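Long-range contacts in toxin-like protein (Paenibacillus larvae subsp. larvae BRL-230010, PDB 5DZQ), which probably acts as a C3-like mono-ADP-ribosyltransferase toxin, transferring ADP-ribose from NAD+ to a protein of the host: residues Y94-F102 / Q147-T157; I110-F121 / M194-I205. All blocks are in the same frame, centred on the assembly; numbering follows the deposited sequence.

How the interactions relate
Interaction 1 and interaction 2 illustrate how one central sheet can serve contacts of different kinds. Their centres lie about 13 Å apart on the same side of the chain's centre, and their segments alternate in sequence: 94-102, 110-121, 147-157, 194-205. Interaction 1 pairs outermost strand 91-97 with strand 154-160, whereas interaction 2 sets a small hairpin and the start of helix 118-128 against strands 187-198 and 203-211. Because strands 154-160 and 203-211 are sheet neighbours, the two meet directly: Pro153 O lies 2.8 Å from Ile205 N, and Leu155 N 2.9 Å from Ile205 O, both probable hydrogen bonds. Segments distant in sequence thus become one continuous piece of the transferase fold.

Interaction 1: residues Y94-F102 / Q147-T157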
loop_
_atom_site.group_PDB
_atom_site.type_symbol
_atom_site.label_atom_id
_atom_site.label_comp_id
_atom_site.label_asym_id
_atom_site.label_seq_id
_atom_site.Cartn_x
_atom_site.Cartn_y
_atom_site.Cartn_z
ATOM N N TYR B 94 -2.213 5.800 14.750
ATOM C CA TYR B 94 -3.204 6.118 13.728
ATOM C C TYR B 94 -2.975 5.381 12.417
ATOM O O TYR B 94 -1.871 4.886 12.160
ATOM C CB TYR B 94 -3.233 7.627 13.463
ATOM C CG TYR B 94 -2.091 8.166 12.639
ATOM C CD1 TYR B 94 -0.895 8.551 13.231
ATOM C CD2 TYR B 94 -2.221 8.320 11.268
ATOM C CE1 TYR B 94 0.146 9.058 12.461
ATOM C CE2 TYR B 94 -1.194 8.819 10.506
ATOM C CZ TYR B 94 -0.020 9.188 11.109
ATOM O OH TYR B 94 0.990 9.706 10.340
ATOM N N ARG B 95 -4.039 5.348 11.610
ATOM C CA ARG B 95 -4.105 4.703 10.284
ATOM C C ARG B 95 -4.937 5.546 9.353
ATOM O O ARG B 95 -6.047 5.914 9.714
ATOM C CB ARG B 95 -4.794 3.335 10.350
ATOM C CG ARG B 95 -3.951 2.160 10.694
ATOM C CD ARG B 95 -4.665 0.907 10.214
ATOM N NE ARG B 95 -4.936 0.994 8.780
ATOM C CZ ARG B 95 -4.043 0.710 7.834
ATOM N NH1 ARG B 95 -2.817 0.312 8.165
ATOM N NH2 ARG B 95 -4.370 0.828 6.553
ATOM N N GLY B 96 -4.456 5.807 8.142
ATOM C CA GLY B 96 -5.322 6.350 7.107
ATOM C C GLY B 96 -5.909 5.193 6.310
ATOM O O GLY B 96 -5.308 4.123 6.242
ATOM N N ASP B 97 -7.086 5.382 5.726
ATOM C CA ASP B 97 -7.660 4.349 4.861
ATOM C C ASP B 97 -8.512 5.016 3.796
ATOM O O ASP B 97 -8.969 6.148 3.979
ATOM C CB ASP B 97 -8.500 3.343 5.668
ATOM C CG ASP B 97 -7.653 2.322 6.423
ATOM O OD1 ASP B 97 -7.008 1.468 5.761
ATOM O OD2 ASP B 97 -7.642 2.362 7.679
ATOM N N ASP B 98 -8.724 4.338 2.669
ATOM C CA ASP B 98 -9.708 4.830 1.726
ATOM C C ASP B 98 -11.062 4.255 2.117
ATOM O O ASP B 98 -11.165 3.450 3.044
ATOM C CB ASP B 98 -9.337 4.488 0.271
ATOM C CG ASP B 98 -9.116 3.003 0.041
ATOM O OD1 ASP B 98 -9.933 2.180 0.508
ATOM O OD2 ASP B 98 -8.121 2.660 -0.638
ATOM N N THR B 99 -12.097 4.667 1.410
ATOM C CA THR B 99 -13.458 4.354 1.810
ATOM C C THR B 99 -13.842 2.880 1.613
ATOM O O THR B 99 -14.907 2.453 2.060
ATOM C CB THR B 99 -14.439 5.226 1.040
ATOM O OG1 THR B 99 -15.767 4.734 1.244
ATOM C CG2 THR B 99 -14.114 5.175 -0.445
ATOM N N SER B 100 -12.979 2.108 0.953
ATOM C CA SER B 100 -13.270 0.701 0.680
ATOM C C SER B 100 -13.383 -0.117 1.966
ATOM O O SER B 100 -14.011 -1.173 1.973
ATOM C CB SER B 100 -12.200 0.089 -0.240
ATOM O OG SER B 100 -10.940 -0.007 0.408
ATOM N N ILE B 101 -12.803 0.372 3.062
ATOM C CA ILE B 101 -12.901 -0.352 4.332
ATOM C C ILE B 101 -14.338 -0.434 4.850
ATOM O O ILE B 101 -14.616 -1.179 5.791
ATOM C CB ILE B 101 -12.041 0.289 5.432
ATOM C CG1 ILE B 101 -12.549 1.697 5.755
ATOM C CG2 ILE B 101 -10.567 0.298 5.033
ATOM C CD1 ILE B 101 -11.897 2.299 6.979
ATOM N N PHE B 102 -15.244 0.328 4.243
ATOM C CA PHE B 102 -16.641 0.358 4.675
ATOM C C PHE B 102 -17.535 -0.625 3.917
ATOM O O PHE B 102 -18.672 -0.858 4.323
ATOM C CB PHE B 102 -17.228 1.764 4.517
ATOM C CG PHE B 102 -16.547 2.800 5.360
ATOM C CD1 PHE B 102 -16.246 2.541 6.688
ATOM C CD2 PHE B 102 -16.190 4.021 4.817
ATOM C CE1 PHE B 102 -15.608 3.499 7.469
ATOM C CE2 PHE B 102 -15.546 4.982 5.591
ATOM C CZ PHE B 102 -15.261 4.715 6.918
ATOM N N GLN B 147 4.197 15.173 12.932
ATOM C CA GLN B 147 3.196 15.165 11.857
ATOM C C GLN B 147 2.255 13.983 11.917
ATOM O O GLN B 147 2.657 12.890 12.319
ATOM C CB GLN B 147 3.857 15.140 10.477
ATOM C CG GLN B 147 4.906 16.173 10.253
ATOM C CD GLN B 147 5.732 15.876 9.015
ATOM O OE1 GLN B 147 5.429 16.359 7.932
ATOM N NE2 GLN B 147 6.779 15.076 9.174
ATOM N N GLN B 148 1.009 14.213 11.506
ATOM C CA GLN B 148 0.044 13.132 11.274
ATOM C C GLN B 148 -0.366 13.170 9.810
ATOM O O GLN B 148 -0.906 14.170 9.346
ATOM C CB GLN B 148 -1.175 13.287 12.182
ATOM C CG GLN B 148 -2.175 12.107 12.131
ATOM C CD GLN B 148 -3.353 12.320 13.070
ATOM O OE1 GLN B 148 -3.555 11.578 14.042
ATOM N NE2 GLN B 148 -4.139 13.334 12.781
ATOM N N PHE B 149 -0.107 12.096 9.073
ATOM C CA PHE B 149 -0.369 12.107 7.633
ATOM C C PHE B 149 -1.782 11.602 7.392
ATOM O O PHE B 149 -2.046 10.399 7.416
ATOM C CB PHE B 149 0.670 11.264 6.883
ATOM C CG PHE B 149 2.063 11.819 6.980
ATOM C CD1 PHE B 149 2.446 12.903 6.200
ATOM C CD2 PHE B 149 2.972 11.289 7.878
ATOM C CE1 PHE B 149 3.718 13.441 6.306
ATOM C CE2 PHE B 149 4.244 11.821 7.991
ATOM C CZ PHE B 149 4.618 12.898 7.202
ATOM N N ALA B 150 -2.685 12.549 7.183
ATOM C CA ALA B 150 -4.116 12.290 7.169
ATOM C C ALA B 150 -4.731 12.669 5.820
ATOM O O ALA B 150 -5.820 13.230 5.759
ATOM C CB ALA B 150 -4.797 13.069 8.311
ATOM N N MET B 151 -4.029 12.356 4.733
ATOM C CA MET B 151 -4.494 12.770 3.417
ATOM C C MET B 151 -5.568 11.830 2.855
ATOM O O MET B 151 -6.331 12.212 1.969
ATOM C CB MET B 151 -3.316 12.852 2.434
ATOM C CG MET B 151 -2.172 13.731 2.920
ATOM S SD MET B 151 -1.014 12.869 4.013
ATOM C CE MET B 151 -0.480 11.512 2.971
ATOM N N ARG B 152 -5.618 10.597 3.348
ATOM C CA ARG B 152 -6.641 9.666 2.873
ATOM C C ARG B 152 -7.976 10.040 3.514
ATOM O O ARG B 152 -7.991 10.713 4.550
ATOM C CB ARG B 152 -6.227 8.229 3.177
ATOM C CG ARG B 152 -4.812 7.929 2.644
ATOM C CD ARG B 152 -4.627 6.488 2.243
ATOM N NE ARG B 152 -4.167 5.662 3.349
ATOM C CZ ARG B 152 -2.902 5.301 3.540
ATOM N NH1 ARG B 152 -1.960 5.696 2.691
ATOM N NH2 ARG B 152 -2.580 4.542 4.582
ATOM N N PRO B 153 -9.101 9.644 2.882
ATOM C CA PRO B 153 -10.405 10.128 3.355
ATOM C C PRO B 153 -10.778 9.669 4.769
ATOM O O PRO B 153 -11.544 10.349 5.449
ATOM C CB PRO B 153 -11.394 9.565 2.316
ATOM C CG PRO B 153 -10.639 8.509 1.550
ATOM C CD PRO B 153 -9.205 8.922 1.597
ATOM N N VAL B 154 -10.250 8.539 5.209
ATOM C CA VAL B 154 -10.572 8.051 6.542
ATOM C C VAL B 154 -9.342 8.079 7.435
ATOM O O VAL B 154 -8.250 7.709 7.013
ATOM C CB VAL B 154 -11.139 6.625 6.490
ATOM C CG1 VAL B 154 -11.578 6.181 7.888
ATOM C CG2 VAL B 154 -12.313 6.581 5.525
ATOM N N LEU B 155 -9.520 8.551 8.662
ATOM C CA LEU B 155 -8.445 8.556 9.635
ATOM C C LEU B 155 -8.939 7.873 10.899
ATOM O O LEU B 155 -9.947 8.279 11.484
ATOM C CB LEU B 155 -7.985 9.995 9.927
ATOM C CG LEU B 155 -6.726 10.310 10.751
ATOM C CD1 LEU B 155 -6.873 10.022 12.218
ATOM C CD2 LEU B 155 -5.488 9.599 10.213
ATOM N N THR B 156 -8.220 6.845 11.327
ATOM C CA THR B 156 -8.536 6.143 12.567
ATOM C C THR B 156 -7.440 6.386 13.588
ATOM O O THR B 156 -6.279 6.167 13.292
ATOM C CB THR B 156 -8.676 4.619 12.334
ATOM O OG1 THR B 156 -9.662 4.380 11.322
ATOM C CG2 THR B 156 -9.087 3.917 13.617
ATOM N N THR B 157 -7.786 6.859 14.781
ATOM C CA THR B 157 -6.807 6.858 15.865
ATOM C C THR B 157 -7.183 5.754 16.843
ATOM O O THR B 157 -8.364 5.517 17.085
ATOM C CB THR B 157 -6.727 8.211 16.607
ATOM O OG1 THR B 157 -8.043 8.662 16.938
ATOM C CG2 THR B 157 -6.037 9.257 15.746
HETATM O O HOH W 1 3.297 9.760 11.294
HETATM O O HOH W 2 -8.427 4.469 8.961
#
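Arg95 and Asp97 share four backbone hydrogen bonds with Thr156 and Val154, drawing strands 94-97 and 154-157 into an antiparallel pair whose axes come within 4.6 Å. Arg95 N reaches Thr156 O at 2.9 Å, and Thr156 N returns the bond to Arg95 O; Tyr94–Thr157 and Gly96–Leu155 are the non-hydrogen-bonded pairs.

Side chains add further polar links. With CG lodged between its backbone N and carbonyl carbon (chi1 76°), Tyr94 extends its ring to the 147-150 loop, where OH accepts a straight bond from Phe149 N at 2.9 Å. Arg152 NH2 donates to Gly96 O over 3.2 Å; the oxygen lies in the guanidinium plane, but the donor stands 60° out of the carbonyl plane. Beside them Arg95 grips Asp97 side-on, NE to OD2 and NH2 to OD1, the latter at 2.8 Å, and a water joins Asp97 OD2 and Arg95 O to Thr156 OG1. Arg95 fits the arginine position of the R-S-E pattern of C3-like transferases; its NH1 donates to the backbone O of Ser140, which opens the Ser-Thr-Ser run of strand 139-142, and by family resemblance both probably border the NAD+ cleft.

Apolar contacts flank this network. Gln148 CG sits over the centre of the Tyr94 ring, 3.6 Å from the centroid, a CH-pi contact. Val154 divides its methyls, CG2 meeting Phe102 CE2 at 3.6 Å and CG1 meeting Ile101 CD1 tip to tip at 4.0 Å. Asn50 of the second subunit packs on Arg152 and Pro153.

Interaction 2: residues I110-F121 / M194-I205; sequences IYQGNKVNRELF and MYIIVNKGSETI
The CA atoms of the two segments come nearest at Lys115 and Glu203, 5.8 Å apart, where a small hairpin with a type II' turn (Gln112 to Lys115) lies beside the hairpin of strands 194-198 and 203-205. Glu203 carries the polar side of the contact. Its OE1 accepts from both Val116 N and Arg118 NH1, each at 2.7 Å, offering its syn lone pair to the arginine while the amide N-H arrives on its anti side, out of the carboxylate plane. Arg118 NH2 completes an end-on salt bridge to OE2, while the two planes stay 43° apart. A bend at chi2 (-47°) helps bring the guanidinium back over Ile196 CD1, and NH1 also holds Val116 O. Tyr111 OH donates to Glu203 O at 2.6 Å, and a water spans Asn114 O and Glu203 N. Beneath this polar layer, Ile196 CG1 lies over the centre of the Phe121 ring, 3.7 Å from the centroid. Val116 CG1 and Ile196 CD1 meet tip to tip, while Ile205 CD1 fits against Ile110 and Tyr111. A helix N-capped by Asn117, together with its preceding hairpin, is thereby packed onto the central mixed sheet of the ADP-ribosyltransferase exoenzyme fold.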
loop_
_atom_site.group_PDB
_atom_site.type_symbol
_atom_site.label_atom_id
_atom_site.label_comp_id
_atom_site.label_asym_id
_atom_site.label_seq_id
_atom_site.Cartn_x
_atom_site.Cartn_y
_atom_site.Cartn_z
ATOM N N ILE B 110 -20.542 7.270 0.131
ATOM C CA ILE B 110 -20.291 7.994 1.381
ATOM C C ILE B 110 -19.726 9.389 1.114
ATOM O O ILE B 110 -19.873 10.293 1.934
ATOM C CB ILE B 110 -19.338 7.213 2.313
ATOM C CG1 ILE B 110 -19.376 7.797 3.728
ATOM C CG2 ILE B 110 -17.921 7.178 1.752
ATOM C CD1 ILE B 110 -20.775 7.918 4.303
ATOM N N TYR B 111 -19.085 9.553 -0.038
ATOM C CA TYR B 111 -18.672 10.863 -0.513
ATOM C C TYR B 111 -19.477 11.264 -1.740
ATOM O O TYR B 111 -19.707 10.455 -2.638
ATOM C CB TYR B 111 -17.177 10.880 -0.836
ATOM C CG TYR B 111 -16.292 11.106 0.373
ATOM C CD1 TYR B 111 -15.947 12.393 0.781
ATOM C CD2 TYR B 111 -15.804 10.035 1.104
ATOM C CE1 TYR B 111 -15.136 12.601 1.894
ATOM C CE2 TYR B 111 -14.995 10.230 2.214
ATOM C CZ TYR B 111 -14.663 11.512 2.603
ATOM O OH TYR B 111 -13.862 11.690 3.705
ATOM N N GLN B 112 -19.923 12.512 -1.755
ATOM C CA GLN B 112 -20.547 13.099 -2.931
ATOM C C GLN B 112 -19.667 14.258 -3.369
ATOM O O GLN B 112 -19.735 15.351 -2.799
ATOM C CB GLN B 112 -21.973 13.577 -2.637
ATOM C CG GLN B 112 -22.951 12.478 -2.254
ATOM N N GLY B 113 -18.830 14.017 -4.370
ATOM C CA GLY B 113 -17.812 14.983 -4.725
ATOM C C GLY B 113 -16.771 14.995 -3.622
ATOM O O GLY B 113 -16.226 13.954 -3.273
ATOM N N ASN B 114 -16.515 16.168 -3.054
ATOM C CA ASN B 114 -15.508 16.301 -2.006
ATOM C C ASN B 114 -16.083 16.384 -0.599
ATOM O O ASN B 114 -15.344 16.602 0.359
ATOM C CB ASN B 114 -14.641 17.529 -2.265
ATOM C CG ASN B 114 -13.787 17.380 -3.500
ATOM O OD1 ASN B 114 -13.436 16.266 -3.893
ATOM N ND2 ASN B 114 -13.452 18.503 -4.127
ATOM N N LYS B 115 -17.395 16.208 -0.472
ATOM C CA LYS B 115 -18.043 16.261 0.837
ATOM C C LYS B 115 -18.625 14.912 1.242
ATOM O O LYS B 115 -19.027 14.125 0.387
ATOM C CB LYS B 115 -19.136 17.326 0.837
ATOM C CG LYS B 115 -18.597 18.740 0.716
ATOM C CD LYS B 115 -19.718 19.759 0.758
ATOM C CE LYS B 115 -19.178 21.178 0.821
ATOM N NZ LYS B 115 -20.284 22.171 0.968
ATOM N N VAL B 116 -18.668 14.646 2.544
ATOM C CA VAL B 116 -19.296 13.434 3.059
ATOM C C VAL B 116 -20.811 13.526 2.955
ATOM O O VAL B 116 -21.407 14.519 3.370
ATOM C CB VAL B 116 -18.926 13.165 4.532
ATOM C CG1 VAL B 116 -19.597 11.885 5.027
ATOM C CG2 VAL B 116 -17.432 13.075 4.695
ATOM N N ASN B 117 -21.416 12.486 2.388
ATOM C CA ASN B 117 -22.867 12.340 2.343
ATOM C C ASN B 117 -23.434 12.290 3.764
ATOM O O ASN B 117 -23.269 11.296 4.473
ATOM C CB ASN B 117 -23.237 11.073 1.556
ATOM C CG ASN B 117 -24.714 10.994 1.222
ATOM O OD1 ASN B 117 -25.571 11.279 2.058
ATOM N ND2 ASN B 117 -25.018 10.597 -0.010
ATOM N N ARG B 118 -24.096 13.364 4.178
ATOM C CA ARG B 118 -24.527 13.499 5.565
ATOM C C ARG B 118 -25.547 12.437 5.985
ATOM O O ARG B 118 -25.425 11.842 7.059
ATOM C CB ARG B 118 -25.093 14.895 5.805
ATOM C CG ARG B 118 -24.037 16.007 5.770
ATOM C CD ARG B 118 -22.816 15.649 6.611
ATOM N NE ARG B 118 -21.934 16.798 6.859
ATOM C CZ ARG B 118 -20.854 17.104 6.134
ATOM N NH1 ARG B 118 -20.500 16.364 5.089
ATOM N NH2 ARG B 118 -20.127 18.164 6.447
ATOM N N GLU B 119 -26.544 12.187 5.141
ATOM C CA GLU B 119 -27.560 11.194 5.472
ATOM C C GLU B 119 -26.954 9.798 5.548
ATOM O O GLU B 119 -27.253 9.032 6.463
ATOM C CB GLU B 119 -28.703 11.214 4.456
ATOM C CG GLU B 119 -29.922 10.424 4.914
ATOM C CD GLU B 119 -30.974 10.276 3.832
ATOM O OE1 GLU B 119 -31.585 11.296 3.442
ATOM O OE2 GLU B 119 -31.186 9.133 3.372
ATOM N N LEU B 120 -26.087 9.467 4.597
ATOM C CA LEU B 120 -25.466 8.156 4.601
ATOM C C LEU B 120 -24.445 8.008 5.727
ATOM O O LEU B 120 -24.229 6.898 6.226
ATOM C CB LEU B 120 -24.793 7.868 3.258
ATOM C CG LEU B 120 -24.538 6.374 3.033
ATOM C CD1 LEU B 120 -25.858 5.625 2.828
ATOM C CD2 LEU B 120 -23.579 6.125 1.875
ATOM N N PHE B 121 -23.802 9.108 6.123
ATOM C CA PHE B 121 -22.852 9.029 7.226
ATOM C C PHE B 121 -23.582 8.627 8.498
ATOM O O PHE B 121 -23.102 7.791 9.267
ATOM C CB PHE B 121 -22.119 10.354 7.435
ATOM C CG PHE B 121 -21.150 10.330 8.587
ATOM C CD1 PHE B 121 -19.927 9.681 8.472
ATOM C CD2 PHE B 121 -21.457 10.958 9.785
ATOM C CE1 PHE B 121 -19.033 9.657 9.530
ATOM C CE2 PHE B 121 -20.563 10.935 10.849
ATOM C CZ PHE B 121 -19.351 10.284 10.721
ATOM N N MET B 194 -17.251 8.622 16.238
ATOM C CA MET B 194 -17.111 8.710 14.793
ATOM C C MET B 194 -17.684 10.033 14.305
ATOM O O MET B 194 -18.821 10.370 14.634
ATOM C CB MET B 194 -17.822 7.521 14.138
ATOM C CG MET B 194 -17.386 7.202 12.745
ATOM S SD MET B 194 -17.984 5.558 12.264
ATOM C CE MET B 194 -17.626 5.603 10.516
ATOM N N TYR B 195 -16.905 10.802 13.546
ATOM C CA TYR B 195 -17.396 12.097 13.076
ATOM C C TYR B 195 -16.663 12.599 11.854
ATOM O O TYR B 195 -15.634 12.053 11.451
ATOM C CB TYR B 195 -17.309 13.165 14.187
ATOM C CG TYR B 195 -15.934 13.326 14.820
ATOM C CD1 TYR B 195 -15.541 12.509 15.876
ATOM C CD2 TYR B 195 -15.047 14.299 14.382
ATOM C CE1 TYR B 195 -14.303 12.651 16.469
ATOM C CE2 TYR B 195 -13.794 14.450 14.970
ATOM C CZ TYR B 195 -13.435 13.623 16.016
ATOM O OH TYR B 195 -12.201 13.746 16.606
ATOM N N ILE B 196 -17.217 13.651 11.267
ATOM C CA ILE B 196 -16.652 14.276 10.088
ATOM C C ILE B 196 -15.808 15.483 10.461
ATOM O O ILE B 196 -16.289 16.407 11.105
ATOM C CB ILE B 196 -17.758 14.736 9.124
ATOM C CG1 ILE B 196 -18.635 13.550 8.706
ATOM C CG2 ILE B 196 -17.155 15.453 7.916
ATOM C CD1 ILE B 196 -19.961 13.977 8.104
ATOM N N ILE B 197 -14.553 15.485 10.040
ATOM C CA ILE B 197 -13.709 16.655 10.221
ATOM C C ILE B 197 -13.762 17.504 8.955
ATOM O O ILE B 197 -13.428 17.040 7.860
ATOM C CB ILE B 197 -12.254 16.272 10.535
ATOM C CG1 ILE B 197 -12.195 15.410 11.795
ATOM C CG2 ILE B 197 -11.403 17.507 10.734
ATOM C CD1 ILE B 197 -10.790 14.939 12.137
ATOM N N VAL B 198 -14.205 18.742 9.110
ATOM C CA VAL B 198 -14.338 19.666 7.985
ATOM C C VAL B 198 -13.077 20.498 7.847
ATOM O O VAL B 198 -12.795 21.321 8.712
ATOM C CB VAL B 198 -15.555 20.594 8.181
ATOM C CG1 VAL B 198 -15.717 21.521 6.981
ATOM C CG2 VAL B 198 -16.797 19.763 8.395
ATOM N N ASN B 199 -12.317 20.259 6.773
ATOM C CA ASN B 199 -11.088 20.991 6.501
ATOM C C ASN B 199 -11.330 22.055 5.441
ATOM O O ASN B 199 -12.435 22.154 4.907
ATOM C CB ASN B 199 -9.975 20.046 6.029
ATOM C CG ASN B 199 -9.811 18.827 6.917
ATOM O OD1 ASN B 199 -9.649 18.935 8.127
ATOM N ND2 ASN B 199 -9.835 17.653 6.305
ATOM N N LYS B 200 -10.294 22.827 5.115
ATOM C CA LYS B 200 -10.419 23.904 4.133
ATOM C C LYS B 200 -10.790 23.400 2.745
ATOM O O LYS B 200 -11.555 24.045 2.047
ATOM C CB LYS B 200 -9.125 24.719 4.035
ATOM C CG LYS B 200 -9.101 25.978 4.896
ATOM C CD LYS B 200 -7.811 26.736 4.662
ATOM C CE LYS B 200 -6.976 26.829 5.916
ATOM N NZ LYS B 200 -5.556 27.069 5.564
ATOM N N GLY B 201 -10.251 22.254 2.338
ATOM C CA GLY B 201 -10.506 21.768 0.993
ATOM C C GLY B 201 -10.836 20.296 0.930
ATOM O O GLY B 201 -10.662 19.657 -0.104
ATOM N N SER B 202 -11.320 19.751 2.038
ATOM C CA SER B 202 -11.633 18.327 2.104
ATOM C C SER B 202 -12.444 18.047 3.348
ATOM O O SER B 202 -12.558 18.900 4.229
ATOM C CB SER B 202 -10.356 17.479 2.102
ATOM O OG SER B 202 -9.533 17.784 3.220
ATOM N N GLU B 203 -13.022 16.855 3.403
ATOM C CA GLU B 203 -13.670 16.375 4.616
ATOM C C GLU B 203 -13.125 14.991 4.925
ATOM O O GLU B 203 -12.970 14.158 4.030
ATOM C CB GLU B 203 -15.196 16.346 4.456
ATOM C CG GLU B 203 -15.802 17.727 4.255
ATOM C CD GLU B 203 -17.311 17.740 4.376
ATOM O OE1 GLU B 203 -17.934 16.668 4.240
ATOM O OE2 GLU B 203 -17.873 18.827 4.608
ATOM N N THR B 204 -12.830 14.755 6.196
ATOM C CA THR B 204 -12.218 13.512 6.641
ATOM C C THR B 204 -13.165 12.748 7.565
ATOM O O THR B 204 -13.752 13.324 8.483
ATOM C CB THR B 204 -10.869 13.787 7.387
ATOM O OG1 THR B 204 -9.976 14.519 6.533
ATOM C CG2 THR B 204 -10.209 12.481 7.827
ATOM N N ILE B 205 -13.321 11.454 7.325
ATOM C CA ILE B 205 -14.105 10.640 8.231
ATOM C C ILE B 205 -13.174 10.203 9.336
ATOM O O ILE B 205 -12.166 9.542 9.078
ATOM C CB ILE B 205 -14.738 9.430 7.517
ATOM C CG1 ILE B 205 -15.842 9.914 6.573
ATOM C CG2 ILE B 205 -15.297 8.446 8.526
ATOM C CD1 ILE B 205 -16.288 8.876 5.556
HETATM O O HOH W 3 -12.916 15.526 0.719
#